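Local coordinates for 33-36 kDa outer membrane protein (Acinetobacter baumannii, PDB 6GIE) that probably forms a beta-barrel channel across the outer membrane, and may be linked to carbapenem susceptibility, at residues Met206-Ala212 with Met224-Val230. Numbering follows the deposited sequence.
With C8E ((hydroxyethyloxy)tri(ethyloxy)octane), chain E.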
# COMPACT_ATOMS: atom_id res chain seq x y z
N MET A 206 13.74 8.42 13.70
CA MET A 206 13.69 7.47 12.60
C MET A 206 12.61 6.44 12.89
O MET A 206 12.09 6.34 14.01
CB MET A 206 15.07 6.83 12.40
CG MET A 206 16.21 7.88 12.24
SD MET A 206 17.81 7.05 12.23
CE MET A 206 17.95 6.91 10.49
N ALA A 207 12.28 5.66 11.89
CA ALA A 207 11.33 4.63 12.06
C ALA A 207 11.51 3.64 10.93
O ALA A 207 12.21 3.89 9.94
CB ALA A 207 9.88 5.20 12.05
N ILE A 208 10.78 2.55 11.08
CA ILE A 208 10.83 1.47 10.12
C ILE A 208 9.48 0.86 9.89
O ILE A 208 8.67 0.77 10.81
CB ILE A 208 11.82 0.46 10.66
CG1 ILE A 208 12.16 -0.56 9.58
CG2 ILE A 208 11.28 -0.20 11.92
CD1 ILE A 208 13.49 -1.29 9.88
N GLY A 209 9.21 0.46 8.65
CA GLY A 209 7.97 -0.22 8.31
C GLY A 209 8.19 -1.46 7.48
O GLY A 209 9.05 -1.48 6.57
N PHE A 210 7.41 -2.51 7.79
CA PHE A 210 7.53 -3.76 7.07
C PHE A 210 6.15 -4.16 6.70
O PHE A 210 5.18 -4.01 7.54
CB PHE A 210 8.12 -4.93 7.93
CG PHE A 210 9.45 -4.65 8.55
CD1 PHE A 210 10.63 -4.64 7.80
CD2 PHE A 210 9.56 -4.49 9.94
CE1 PHE A 210 11.87 -4.44 8.42
CE2 PHE A 210 10.78 -4.31 10.56
CZ PHE A 210 11.93 -4.25 9.79
N GLU A 211 6.06 -4.76 5.52
CA GLU A 211 4.82 -5.41 5.03
C GLU A 211 5.18 -6.69 4.25
O GLU A 211 6.12 -6.71 3.41
CB GLU A 211 4.03 -4.49 4.03
CG GLU A 211 3.16 -3.45 4.66
CD GLU A 211 1.96 -2.99 3.80
OE1 GLU A 211 1.07 -3.81 3.42
OE2 GLU A 211 1.87 -1.78 3.55
N ALA A 212 4.42 -7.72 4.50
CA ALA A 212 4.61 -9.02 3.86
C ALA A 212 3.25 -9.56 3.46
O ALA A 212 2.22 -9.22 4.09
CB ALA A 212 5.29 -9.97 4.84
N MET A 224 7.46 -8.99 -0.09
CA MET A 224 7.73 -8.09 1.05
C MET A 224 8.26 -6.72 0.65
O MET A 224 8.93 -6.53 -0.40
CB MET A 224 8.67 -8.79 2.15
CG MET A 224 10.12 -9.04 1.76
SD MET A 224 11.32 -9.63 3.04
CE MET A 224 10.44 -9.26 4.57
N LYS A 225 8.04 -5.78 1.54
CA LYS A 225 8.47 -4.40 1.37
C LYS A 225 9.08 -3.95 2.66
O LYS A 225 8.58 -4.30 3.74
CB LYS A 225 7.26 -3.50 1.04
CG LYS A 225 7.64 -2.06 0.78
CD LYS A 225 6.45 -1.10 0.69
CE LYS A 225 6.64 -0.18 -0.53
NZ LYS A 225 6.12 -0.89 -1.75
N THR A 226 10.12 -3.13 2.60
CA THR A 226 10.63 -2.52 3.82
C THR A 226 10.79 -1.05 3.60
O THR A 226 11.23 -0.64 2.52
CB THR A 226 12.00 -3.18 4.19
OG1 THR A 226 11.74 -4.54 4.46
CG2 THR A 226 12.72 -2.51 5.38
N ASP A 227 10.48 -0.24 4.61
CA ASP A 227 10.67 1.21 4.46
C ASP A 227 11.49 1.72 5.61
O ASP A 227 11.18 1.44 6.75
CB ASP A 227 9.32 1.93 4.43
CG ASP A 227 8.60 1.76 3.09
OD1 ASP A 227 9.23 1.92 2.00
OD2 ASP A 227 7.39 1.49 3.10
N LEU A 228 12.55 2.46 5.31
CA LEU A 228 13.37 3.10 6.34
C LEU A 228 13.00 4.60 6.34
O LEU A 228 13.39 5.36 5.43
CB LEU A 228 14.86 2.94 6.04
CG LEU A 228 15.26 1.56 5.51
CD1 LEU A 228 16.75 1.37 5.26
CD2 LEU A 228 14.83 0.54 6.53
N PHE A 229 12.40 5.02 7.45
CA PHE A 229 12.02 6.39 7.70
C PHE A 229 13.18 7.11 8.29
O PHE A 229 13.34 7.16 9.49
CB PHE A 229 10.76 6.43 8.55
CG PHE A 229 9.62 5.83 7.83
CD1 PHE A 229 8.98 6.56 6.83
CD2 PHE A 229 9.24 4.53 8.08
CE1 PHE A 229 7.97 5.98 6.09
CE2 PHE A 229 8.21 3.94 7.36
CZ PHE A 229 7.57 4.66 6.34
N VAL A 230 14.08 7.55 7.41
CA VAL A 230 15.32 8.08 7.94
C VAL A 230 15.07 9.41 8.65
O VAL A 230 15.86 9.79 9.50
CB VAL A 230 16.46 8.20 6.90
CG1 VAL A 230 16.80 6.84 6.28
CG2 VAL A 230 16.14 9.24 5.85
C14 C8E E . 17.02 0.58 0.96
O15 C8E E . 16.00 -0.30 1.42
C16 C8E E . 16.28 -0.86 2.70
C17 C8E E . 15.44 -2.11 2.98
O18 C8E E . 16.10 -3.29 2.50
C19 C8E E . 15.64 -4.52 3.06
C20 C8E E . 14.75 -5.28 2.08
O21 C8E E . 15.22 -6.62 2.01
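Met206 opens the pairing beside the corner the chain turns at Val230: Met206 CA lies 3.1 Å from Phe229 O in a CA-H...O contact, and Met206 CE packs 4.1 Å from Val230 CB. Two antiparallel hairpin strands follow; the axes of 207-212 and 224-229 approach to 4.7 Å, at 168°. Ala207 forms the first hydrogen-bonded pair, Ala207 N to Phe229 O (3.0 Å) and Phe229 N to Ala207 O (2.7 Å), with Ala207 CB 3.8 Å from Phe229 CB. Ile208, in a non-hydrogen-bonded pair on the opposite face, brings CD1 to 4.0 Å from Leu228 CD2. Gly209 pairs with Asp227 (Gly209 N to Asp227 O 2.9 Å, Asp227 N to Gly209 O 2.7 Å); lacking a side chain, it leaves room for the ring of Phe229, whose CE2 lies 3.8 Å from Gly209 N. Phe210, non-hydrogen-bonded, returns to the face of Ile208, its CD1 3.5 Å from Thr226 OG1. C8E C16 lies 3.4 Å from Leu228 CD1, and C17 3.6 Å from Thr226 CG2, consistent with a lipid-facing outside; such alternation of faces is characteristic of a porin barrel wall. Glu211 and Lys225 pair through backbone (Glu211 N to Lys225 O 3.1 Å, Lys225 N to Glu211 O 2.8 Å), while the Glu211 carboxylate salt-bridges Lys196 of strand 190-200. Ala212 ends in a non-hydrogen-bonded pair with Met224. Strand 190-200 flanks the hairpin beyond 207-212 and strand 234-242 beyond 224-229, while Pro62 touches Ala207 and Phe229 on the other face.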